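Long-range contacts in quinone oxidoreductase 1 (Escherichia coli, PDB 1QOR), which catalyses the NADPH-dependent one-electron reduction of quinones to semiquinones as a homodimer of the zinc-containing alcohol dehydrogenase family: residues Lys134-Lys139 with Val212-Val217; Phe144-Ala149 with Ala166-Thr171. All coordinates share one frame; numbering follows the deposited sequence.

Contact 1: Lys134-Lys139 with Val212-Val217; sequences KTYEIK and VVYDSV. With NDP (NADPH dihydro-nicotinamide-adenine-dinucleotide phosphate), chain D.
One methyl group, CG1 of V212, sits over a face of the Y136 ring, 3.9 Å from its centroid and 25° off the ring normal. The CH-pi contact is displaced toward the rim: Y136 CE1 is the closest ring atom, 3.5 Å from V212 CG1. The torsion of Y136 explains the approach, since CG lies anti to the backbone N (chi1 172°) on a CB already directed at the strand. The same methyl also meets I138, whose CD1 is 3.9 Å from V212 CG1. Y214 arrives roughly at right angles to Y136 and tip to tip with I138; its OH lies 3.7 Å from Y136 CB and 3.7 Å from I138 CG1. That hydroxyl is hydrogen-bonded to L131 O, in helix 115-135, while Y136 OH is bonded to E142 OE2. The contact thus sets Y136 and I138, in the loop after helix 115-135, against strand 210-215 of the parallel, Rossmann-type sheet that binds NADPH. An alanine in place of Y136 would probably open a gap over V212 CG1 and leave E142 OE2 without its phenolic partner. At the end of the strand, D215 OD1 accepts from V217 N (2.8 Å), an Asx turn, and the chain then meets the cofactor, where NADPH O3D gives S216 O a weak hydrogen bond of 3.2 Å.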
ATOM      1  N   LYS A 134      12.018   6.271  -7.172  1.00 22.79           N
ATOM      2  CA  LYS A 134      10.780   5.888  -7.857  1.00 23.47           C
ATOM      3  C   LYS A 134       9.638   5.460  -6.950  1.00 22.57           C
ATOM      4  O   LYS A 134       8.516   5.915  -7.109  1.00 23.31           O
ATOM      5  CB  LYS A 134      11.041   4.739  -8.839  1.00 25.63           C
ATOM      6  CG  LYS A 134      12.186   4.928  -9.813  1.00 27.56           C
ATOM      7  CD  LYS A 134      11.990   6.142 -10.664  1.00 31.45           C
ATOM      8  CE  LYS A 134      12.794   6.022 -11.977  1.00 35.59           C
ATOM      9  NZ  LYS A 134      12.968   7.368 -12.631  1.00 38.32           N
ATOM     10  N   THR A 135       9.896   4.530  -6.048  1.00 21.86           N
ATOM     11  CA  THR A 135       8.848   4.042  -5.150  1.00 21.60           C
ATOM     12  C   THR A 135       8.242   5.201  -4.351  1.00 22.62           C
ATOM     13  O   THR A 135       7.025   5.269  -4.097  1.00 22.60           O
ATOM     14  CB  THR A 135       9.421   2.974  -4.227  1.00 19.59           C
ATOM     15  OG1 THR A 135       9.960   1.918  -5.029  1.00 17.31           O
ATOM     16  CG2 THR A 135       8.366   2.458  -3.253  1.00 18.99           C
ATOM     17  N   TYR A 136       9.118   6.104  -3.949  1.00 23.00           N
ATOM     18  CA  TYR A 136       8.749   7.297  -3.210  1.00 23.90           C
ATOM     19  C   TYR A 136       9.931   8.240  -3.485  1.00 25.08           C
ATOM     20  O   TYR A 136      11.083   7.808  -3.427  1.00 25.73           O
ATOM     21  CB  TYR A 136       8.628   6.970  -1.733  1.00 22.87           C
ATOM     22  CG  TYR A 136       8.426   8.188  -0.877  1.00 23.38           C
ATOM     23  CD1 TYR A 136       9.514   8.935  -0.417  1.00 22.92           C
ATOM     24  CD2 TYR A 136       7.161   8.580  -0.503  1.00 24.62           C
ATOM     25  CE1 TYR A 136       9.343  10.030   0.389  1.00 22.89           C
ATOM     26  CE2 TYR A 136       6.974   9.670   0.307  1.00 25.32           C
ATOM     27  CZ  TYR A 136       8.071  10.395   0.750  1.00 24.79           C
ATOM     28  OH  TYR A 136       7.860  11.483   1.548  1.00 25.74           O
ATOM     29  N   GLU A 137       9.658   9.488  -3.836  1.00 24.77           N
ATOM     30  CA  GLU A 137      10.732  10.411  -4.132  1.00 26.94           C
ATOM     31  C   GLU A 137      11.246  11.189  -2.918  1.00 26.34           C
ATOM     32  O   GLU A 137      10.648  12.157  -2.497  1.00 26.94           O
ATOM     33  CB  GLU A 137      10.277  11.361  -5.200  1.00 29.61           C
ATOM     34  CG  GLU A 137      11.362  12.241  -5.677  1.00 37.72           C
ATOM     35  CD  GLU A 137      10.896  13.133  -6.808  1.00 41.94           C
ATOM     36  OE1 GLU A 137       9.791  13.721  -6.684  1.00 43.99           O
ATOM     37  OE2 GLU A 137      11.625  13.229  -7.828  1.00 45.77           O
ATOM     38  N   ILE A 138      12.379  10.774  -2.376  1.00 26.25           N
ATOM     39  CA  ILE A 138      12.995  11.419  -1.218  1.00 26.14           C
ATOM     40  C   ILE A 138      13.458  12.832  -1.597  1.00 25.65           C
ATOM     41  O   ILE A 138      13.982  13.027  -2.676  1.00 25.17           O
ATOM     42  CB  ILE A 138      14.182  10.536  -0.718  1.00 26.78           C
ATOM     43  CG1 ILE A 138      13.657   9.296   0.027  1.00 27.47           C
ATOM     44  CG2 ILE A 138      15.131  11.301   0.160  1.00 28.93           C
ATOM     45  CD1 ILE A 138      12.853   9.608   1.273  1.00 28.04           C
ATOM     46  N   LYS A 139      13.153  13.825  -0.757  1.00 25.76           N
ATOM     47  CA  LYS A 139      13.543  15.224  -0.988  1.00 25.92           C
ATOM     48  C   LYS A 139      14.636  15.686  -0.028  1.00 25.10           C
ATOM     49  O   LYS A 139      14.804  15.124   1.045  1.00 25.54           O
ATOM     50  CB  LYS A 139      12.372  16.156  -0.731  1.00 27.74           C
ATOM     51  CG  LYS A 139      11.150  15.959  -1.568  1.00 30.80           C
ATOM     52  CD  LYS A 139       9.952  15.801  -0.613  1.00 34.06           C
ATOM     53  N   VAL A 212       7.848   8.114   5.230  1.00 20.75           N
ATOM     54  CA  VAL A 212       8.154   6.847   4.613  1.00 19.13           C
ATOM     55  C   VAL A 212       9.147   6.033   5.446  1.00 18.79           C
ATOM     56  O   VAL A 212      10.025   6.610   6.100  1.00 18.17           O
ATOM     57  CB  VAL A 212       8.637   7.050   3.170  1.00 19.52           C
ATOM     58  CG1 VAL A 212       9.916   7.911   3.168  1.00 20.77           C
ATOM     59  CG2 VAL A 212       8.845   5.684   2.473  1.00 17.85           C
ATOM     60  N   VAL A 213       8.951   4.706   5.451  1.00 16.70           N
ATOM     61  CA  VAL A 213       9.769   3.723   6.154  1.00 15.74           C
ATOM     62  C   VAL A 213      10.181   2.664   5.154  1.00 17.03           C
ATOM     63  O   VAL A 213       9.317   2.091   4.482  1.00 17.38           O
ATOM     64  CB  VAL A 213       8.984   2.957   7.257  1.00 15.05           C
ATOM     65  CG1 VAL A 213       9.824   1.837   7.800  1.00 13.63           C
ATOM     66  CG2 VAL A 213       8.668   3.886   8.459  1.00 15.75           C
ATOM     67  N   TYR A 214      11.486   2.436   5.003  1.00 17.30           N
ATOM     68  CA  TYR A 214      11.996   1.411   4.101  1.00 16.53           C
ATOM     69  C   TYR A 214      12.428   0.307   4.994  1.00 16.48           C
ATOM     70  O   TYR A 214      13.453   0.411   5.656  1.00 18.10           O
ATOM     71  CB  TYR A 214      13.154   1.919   3.276  1.00 14.75           C
ATOM     72  CG  TYR A 214      12.757   2.990   2.315  1.00 14.71           C
ATOM     73  CD1 TYR A 214      12.318   2.674   1.033  1.00 12.72           C
ATOM     74  CD2 TYR A 214      12.898   4.347   2.660  1.00 14.89           C
ATOM     75  CE1 TYR A 214      12.029   3.680   0.111  1.00 13.95           C
ATOM     76  CE2 TYR A 214      12.628   5.374   1.729  1.00 14.03           C
ATOM     77  CZ  TYR A 214      12.195   5.030   0.466  1.00 14.68           C
ATOM     78  OH  TYR A 214      11.947   6.024  -0.451  1.00 14.40           O
ATOM     79  N   ASP A 215      11.704  -0.800   4.949  1.00 16.87           N
ATOM     80  CA  ASP A 215      11.956  -1.910   5.849  1.00 17.60           C
ATOM     81  C   ASP A 215      12.240  -3.268   5.156  1.00 19.13           C
ATOM     82  O   ASP A 215      11.328  -3.908   4.587  1.00 20.00           O
ATOM     83  CB  ASP A 215      10.765  -1.967   6.845  1.00 15.15           C
ATOM     84  CG  ASP A 215      10.904  -3.068   7.885  1.00 16.60           C
ATOM     85  OD1 ASP A 215      11.653  -4.047   7.701  1.00 17.91           O
ATOM     86  OD2 ASP A 215      10.208  -2.995   8.901  1.00 16.79           O
ATOM     87  N   SER A 216      13.487  -3.734   5.266  1.00 17.30           N
ATOM     88  CA  SER A 216      13.863  -4.971   4.636  1.00 17.76           C
ATOM     89  C   SER A 216      13.946  -6.069   5.631  1.00 18.43           C
ATOM     90  O   SER A 216      14.234  -7.216   5.267  1.00 17.86           O
ATOM     91  CB  SER A 216      15.201  -4.841   3.906  1.00 17.40           C
ATOM     92  OG  SER A 216      16.261  -4.530   4.789  1.00 19.03           O
ATOM     93  N   VAL A 217      13.708  -5.758   6.902  1.00 20.05           N
ATOM     94  CA  VAL A 217      13.840  -6.845   7.864  1.00 21.09           C
ATOM     95  C   VAL A 217      12.605  -7.747   7.957  1.00 22.21           C
ATOM     96  O   VAL A 217      12.717  -8.937   8.301  1.00 20.70           O
ATOM     97  CB  VAL A 217      14.572  -6.438   9.225  1.00 22.69           C
ATOM     98  CG1 VAL A 217      15.072  -5.004   9.207  1.00 19.31           C
ATOM     99  CG2 VAL A 217      13.830  -6.887  10.488  1.00 20.22           C
TER
HETATM  100  PA  NDP D 350      22.397  -7.335   4.226  1.00 20.74           P
HETATM  101  O1A NDP D 350      23.840  -7.306   3.874  1.00 20.09           O
HETATM  102  O2A NDP D 350      21.714  -6.048   4.524  1.00 21.04           O
HETATM  103  O5B NDP D 350      22.122  -8.373   5.344  1.00 17.48           O
HETATM  104  C5B NDP D 350      20.905  -8.452   6.038  1.00 19.51           C
HETATM  105  C4B NDP D 350      21.009  -7.630   7.287  1.00 21.72           C
HETATM  106  O4B NDP D 350      19.657  -7.583   7.722  1.00 23.60           O
HETATM  107  C3B NDP D 350      21.791  -8.230   8.464  1.00 23.09           C
HETATM  108  O3B NDP D 350      23.204  -7.923   8.316  1.00 20.88           O
HETATM  109  C2B NDP D 350      21.036  -7.690   9.669  1.00 22.16           C
HETATM  110  O2B NDP D 350      21.661  -6.480  10.077  1.00 23.51           O
HETATM  111  C1B NDP D 350      19.556  -7.460   9.133  1.00 22.07           C
HETATM  112  N9A NDP D 350      18.739  -8.436   9.872  1.00 22.32           N
HETATM  113  C8A NDP D 350      17.788  -8.187  10.773  1.00 21.15           C
HETATM  114  N7A NDP D 350      17.308  -9.339  11.257  1.00 20.68           N
HETATM  115  C5A NDP D 350      17.990 -10.272  10.632  1.00 21.42           C
HETATM  116  C6A NDP D 350      17.852 -11.639  10.840  1.00 21.51           C
HETATM  117  N6A NDP D 350      16.990 -12.155  11.708  1.00 20.06           N
HETATM  118  N1A NDP D 350      18.656 -12.417  10.115  1.00 21.55           N
HETATM  119  C2A NDP D 350      19.560 -11.923   9.224  1.00 23.54           C
HETATM  120  N3A NDP D 350      19.687 -10.608   9.036  1.00 23.95           N
HETATM  121  C4A NDP D 350      18.898  -9.757   9.755  1.00 22.23           C
HETATM  122  O3  NDP D 350      21.730  -7.914   2.903  1.00 20.67           O
HETATM  123  PN  NDP D 350      21.483  -7.387   1.434  1.00 21.45           P
HETATM  124  O1N NDP D 350      22.051  -6.007   1.220  1.00 21.22           O
HETATM  125  O2N NDP D 350      21.845  -8.488   0.464  1.00 20.88           O
HETATM  126  O5D NDP D 350      19.839  -7.292   1.484  1.00 22.09           O
HETATM  127  C5D NDP D 350      19.096  -6.522   2.418  1.00 20.51           C
HETATM  128  C4D NDP D 350      17.638  -6.823   2.324  1.00 22.98           C
HETATM  129  O4D NDP D 350      17.092  -6.283   1.099  1.00 22.60           O
HETATM  130  C3D NDP D 350      17.319  -8.313   2.321  1.00 23.60           C
HETATM  131  O3D NDP D 350      16.162  -8.568   3.123  1.00 22.73           O
HETATM  132  C2D NDP D 350      17.045  -8.569   0.823  1.00 22.12           C
HETATM  133  O2D NDP D 350      16.251  -9.712   0.626  1.00 23.76           O
HETATM  134  C1D NDP D 350      16.315  -7.330   0.390  1.00 22.21           C
HETATM  135  N1N NDP D 350      16.404  -6.834  -1.010  1.00 19.20           N
HETATM  136  C2N NDP D 350      15.257  -6.482  -1.675  1.00 14.72           C
HETATM  137  C3N NDP D 350      15.366  -6.013  -2.972  1.00 18.38           C
HETATM  138  C7N NDP D 350      14.128  -5.573  -3.744  1.00 18.85           C
HETATM  139  O7N NDP D 350      14.218  -5.114  -4.877  1.00 18.10           O
HETATM  140  N7N NDP D 350      12.993  -5.722  -3.095  1.00 19.60           N
HETATM  141  C4N NDP D 350      16.593  -5.885  -3.602  1.00 18.79           C
HETATM  142  C5N NDP D 350      17.754  -6.246  -2.906  1.00 19.64           C
HETATM  143  C6N NDP D 350      17.642  -6.727  -1.612  1.00 19.02           C
HETATM  144  P2B NDP D 350      21.601  -5.975  11.662  1.00 24.17           P
HETATM  145  O1X NDP D 350      22.111  -4.587  11.624  1.00 24.60           O
HETATM  146  O2X NDP D 350      20.187  -6.058  12.051  1.00 26.23           O
HETATM  147  O3X NDP D 350      22.461  -6.948  12.362  1.00 25.09           O

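Contact 2: Phe144-Ala149 with Ala166-Thr171; sequences FLFHAA and AKLIGT
F144-F146 and L168-G170 pair as neighbouring parallel strands, F144 with L168, L145 with I169 and F146 with G170. They are the two strands of a beta-alpha-beta unit whose crossover is helix 152-164, part of the Rossmann-type NADPH-binding domain. Four backbone hydrogen bonds define the ladder: F144 N to K167 O, I169 N to F144 O, F146 N to I169 O and T171 N to F146 O. The second is the shortest, 2.8 Å from I169 N to F144 O. At the other extreme, T171 N is 3.3 Å from F146 O, and G170 CA adds a CA-H...O contact to that same oxygen.

Apolar contacts differ on the two sides of the sheet. Facing helix 152-164, F144 takes the sterically crowded position, with CG between the backbone N and the carbonyl carbon (chi1 62°). The ring thereby receives L168 CA over one face, 4.2 Å from its centroid, and A166 CB in plane at its edge. L168 CD1 bridges on to F146 CB, at 3.7 Å. On the L145 and I169 side, L145 CD1 reaches I169 CG2 at 3.9 Å and T171 CG2 at 3.8 Å.

Two further bonds, one to the side chain and one to the backbone of T171, hold the loop that follows the first strand. T171 OG1, also between its backbone N and carbonyl carbon (chi1 59°), accepts from A148 N, the residue whose side chain approaches the bound NADPH. One residue farther on, A149 N lies 3.0 Å from T171 O, in a hydrogen bond with an N-H...O angle of 165°.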
ATOM      1  N   PHE A 144      13.641  10.203   7.188  1.00 19.87           N
ATOM      2  CA  PHE A 144      12.890   8.995   6.904  1.00 20.02           C
ATOM      3  C   PHE A 144      13.674   7.870   7.548  1.00 20.08           C
ATOM      4  O   PHE A 144      14.878   8.039   7.828  1.00 20.38           O
ATOM      5  CB  PHE A 144      12.748   8.767   5.390  1.00 18.07           C
ATOM      6  CG  PHE A 144      14.055   8.579   4.678  1.00 19.83           C
ATOM      7  CD1 PHE A 144      14.840   9.687   4.302  1.00 18.90           C
ATOM      8  CD2 PHE A 144      14.514   7.289   4.350  1.00 18.93           C
ATOM      9  CE1 PHE A 144      16.052   9.511   3.605  1.00 17.66           C
ATOM     10  CE2 PHE A 144      15.732   7.120   3.651  1.00 18.62           C
ATOM     11  CZ  PHE A 144      16.494   8.243   3.280  1.00 17.25           C
ATOM     12  N   LEU A 145      13.009   6.740   7.770  1.00 18.14           N
ATOM     13  CA  LEU A 145      13.633   5.592   8.396  1.00 18.15           C
ATOM     14  C   LEU A 145      14.076   4.509   7.377  1.00 19.13           C
ATOM     15  O   LEU A 145      13.359   4.232   6.381  1.00 19.35           O
ATOM     16  CB  LEU A 145      12.679   5.029   9.455  1.00 18.62           C
ATOM     17  CG  LEU A 145      13.116   3.820  10.282  1.00 19.32           C
ATOM     18  CD1 LEU A 145      14.227   4.214  11.198  1.00 18.04           C
ATOM     19  CD2 LEU A 145      11.901   3.295  11.080  1.00 19.97           C
ATOM     20  N   PHE A 146      15.228   3.870   7.634  1.00 17.06           N
ATOM     21  CA  PHE A 146      15.749   2.861   6.727  1.00 16.30           C
ATOM     22  C   PHE A 146      16.400   1.812   7.590  1.00 16.71           C
ATOM     23  O   PHE A 146      17.388   2.089   8.255  1.00 18.39           O
ATOM     24  CB  PHE A 146      16.752   3.493   5.756  1.00 16.20           C
ATOM     25  CG  PHE A 146      16.993   2.697   4.494  1.00 16.13           C
ATOM     26  CD1 PHE A 146      17.723   1.498   4.525  1.00 17.46           C
ATOM     27  CD2 PHE A 146      16.495   3.144   3.270  1.00 16.16           C
ATOM     28  CE1 PHE A 146      17.952   0.751   3.338  1.00 16.11           C
ATOM     29  CE2 PHE A 146      16.712   2.416   2.087  1.00 15.87           C
ATOM     30  CZ  PHE A 146      17.448   1.209   2.125  1.00 16.36           C
ATOM     31  N   HIS A 147      15.835   0.608   7.592  1.00 15.66           N
ATOM     32  CA  HIS A 147      16.312  -0.495   8.407  1.00 14.37           C
ATOM     33  C   HIS A 147      17.544  -1.181   7.929  1.00 13.60           C
ATOM     34  O   HIS A 147      17.841  -1.171   6.752  1.00 13.86           O
ATOM     35  CB  HIS A 147      15.204  -1.519   8.577  1.00 15.26           C
ATOM     36  CG  HIS A 147      14.089  -1.050   9.461  1.00 16.21           C
ATOM     37  ND1 HIS A 147      14.056  -1.292  10.817  1.00 17.68           N
ATOM     38  CD2 HIS A 147      12.947  -0.384   9.178  1.00 16.60           C
ATOM     39  CE1 HIS A 147      12.937  -0.812  11.328  1.00 16.85           C
ATOM     40  NE2 HIS A 147      12.246  -0.256  10.352  1.00 15.71           N
ATOM     41  N   ALA A 148      18.268  -1.787   8.858  1.00 14.32           N
ATOM     42  CA  ALA A 148      19.488  -2.532   8.533  1.00 15.63           C
ATOM     43  C   ALA A 148      20.436  -1.653   7.684  1.00 17.35           C
ATOM     44  O   ALA A 148      20.889  -2.037   6.579  1.00 17.09           O
ATOM     45  CB  ALA A 148      19.089  -3.870   7.797  1.00 16.26           C
ATOM     46  N   ALA A 149      20.737  -0.471   8.226  1.00 16.69           N
ATOM     47  CA  ALA A 149      21.550   0.535   7.565  1.00 16.92           C
ATOM     48  C   ALA A 149      23.048   0.266   7.356  1.00 17.04           C
ATOM     49  O   ALA A 149      23.687   0.972   6.595  1.00 16.97           O
ATOM     50  CB  ALA A 149      21.341   1.875   8.237  1.00 18.34           C
ATOM     51  N   ALA A 166      19.471  14.344   2.145  1.00 25.37           N
ATOM     52  CA  ALA A 166      18.347  13.911   2.936  1.00 23.04           C
ATOM     53  C   ALA A 166      18.821  13.398   4.267  1.00 22.91           C
ATOM     54  O   ALA A 166      20.017  13.176   4.461  1.00 22.16           O
ATOM     55  CB  ALA A 166      17.576  12.858   2.185  1.00 22.93           C
ATOM     56  N   LYS A 167      17.874  13.157   5.171  1.00 22.57           N
ATOM     57  CA  LYS A 167      18.206  12.712   6.506  1.00 23.88           C
ATOM     58  C   LYS A 167      17.750  11.300   6.880  1.00 23.21           C
ATOM     59  O   LYS A 167      16.726  11.084   7.524  1.00 23.68           O
ATOM     60  CB  LYS A 167      17.731  13.743   7.540  1.00 24.43           C
ATOM     61  CG  LYS A 167      18.352  15.159   7.379  1.00 26.14           C
ATOM     62  CD  LYS A 167      17.804  16.049   8.496  1.00 29.74           C
ATOM     63  CE  LYS A 167      18.292  17.489   8.425  1.00 32.25           C
ATOM     64  NZ  LYS A 167      19.758  17.549   8.234  1.00 33.84           N
ATOM     65  N   LEU A 168      18.576  10.341   6.524  1.00 22.71           N
ATOM     66  CA  LEU A 168      18.280   8.970   6.813  1.00 21.56           C
ATOM     67  C   LEU A 168      18.493   8.674   8.290  1.00 20.69           C
ATOM     68  O   LEU A 168      19.541   9.016   8.851  1.00 20.64           O
ATOM     69  CB  LEU A 168      19.180   8.048   5.940  1.00 21.07           C
ATOM     70  CG  LEU A 168      19.059   6.502   6.026  1.00 19.64           C
ATOM     71  CD1 LEU A 168      19.330   5.937   4.644  1.00 19.72           C
ATOM     72  CD2 LEU A 168      19.969   5.855   7.060  1.00 17.71           C
ATOM     73  N   ILE A 169      17.486   8.071   8.915  1.00 18.64           N
ATOM     74  CA  ILE A 169      17.575   7.626  10.293  1.00 18.72           C
ATOM     75  C   ILE A 169      17.673   6.088  10.096  1.00 19.86           C
ATOM     76  O   ILE A 169      16.737   5.467   9.590  1.00 20.91           O
ATOM     77  CB  ILE A 169      16.284   8.010  11.068  1.00 18.89           C
ATOM     78  CG1 ILE A 169      16.095   9.531  11.085  1.00 18.29           C
ATOM     79  CG2 ILE A 169      16.239   7.337  12.432  1.00 17.24           C
ATOM     80  CD1 ILE A 169      14.653   9.956  11.428  1.00 18.97           C
ATOM     81  N   GLY A 170      18.810   5.474  10.409  1.00 19.71           N
ATOM     82  CA  GLY A 170      18.958   4.045  10.179  1.00 19.47           C
ATOM     83  C   GLY A 170      18.835   3.226  11.436  1.00 19.97           C
ATOM     84  O   GLY A 170      18.881   3.813  12.517  1.00 20.16           O
ATOM     85  N   THR A 171      18.565   1.920  11.307  1.00 18.42           N
ATOM     86  CA  THR A 171      18.502   1.025  12.457  1.00 18.74           C
ATOM     87  C   THR A 171      19.571  -0.001  12.185  1.00 18.94           C
ATOM     88  O   THR A 171      19.768  -0.371  11.031  1.00 18.90           O
ATOM     89  CB  THR A 171      17.148   0.253  12.584  1.00 20.24           C
ATOM     90  OG1 THR A 171      16.921  -0.526  11.408  1.00 19.21           O
ATOM     91  CG2 THR A 171      15.988   1.215  12.792  1.00 19.99           C
TER

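In the fold
The two contacts lie about 9 Å apart, centre to centre, and share one six-stranded parallel sheet, in which strand 143-146 is flanked by 167-172 and 210-215. Contact 2 is nested along the chain inside the loop closed by contact 1: the order is 134-139, 144-149, 166-171, then 212-217. They also touch directly. Y214 N is 2.9 Å from L145 O and Y214 O is 3.1 Å from H147 N, probable hydrogen bonds that carry the sheet from one contact to the other, while I138 CG2 packs on A166 CB. Both lead to the NADPH site, through S216 and V217 in contact 1 and A148 in contact 2.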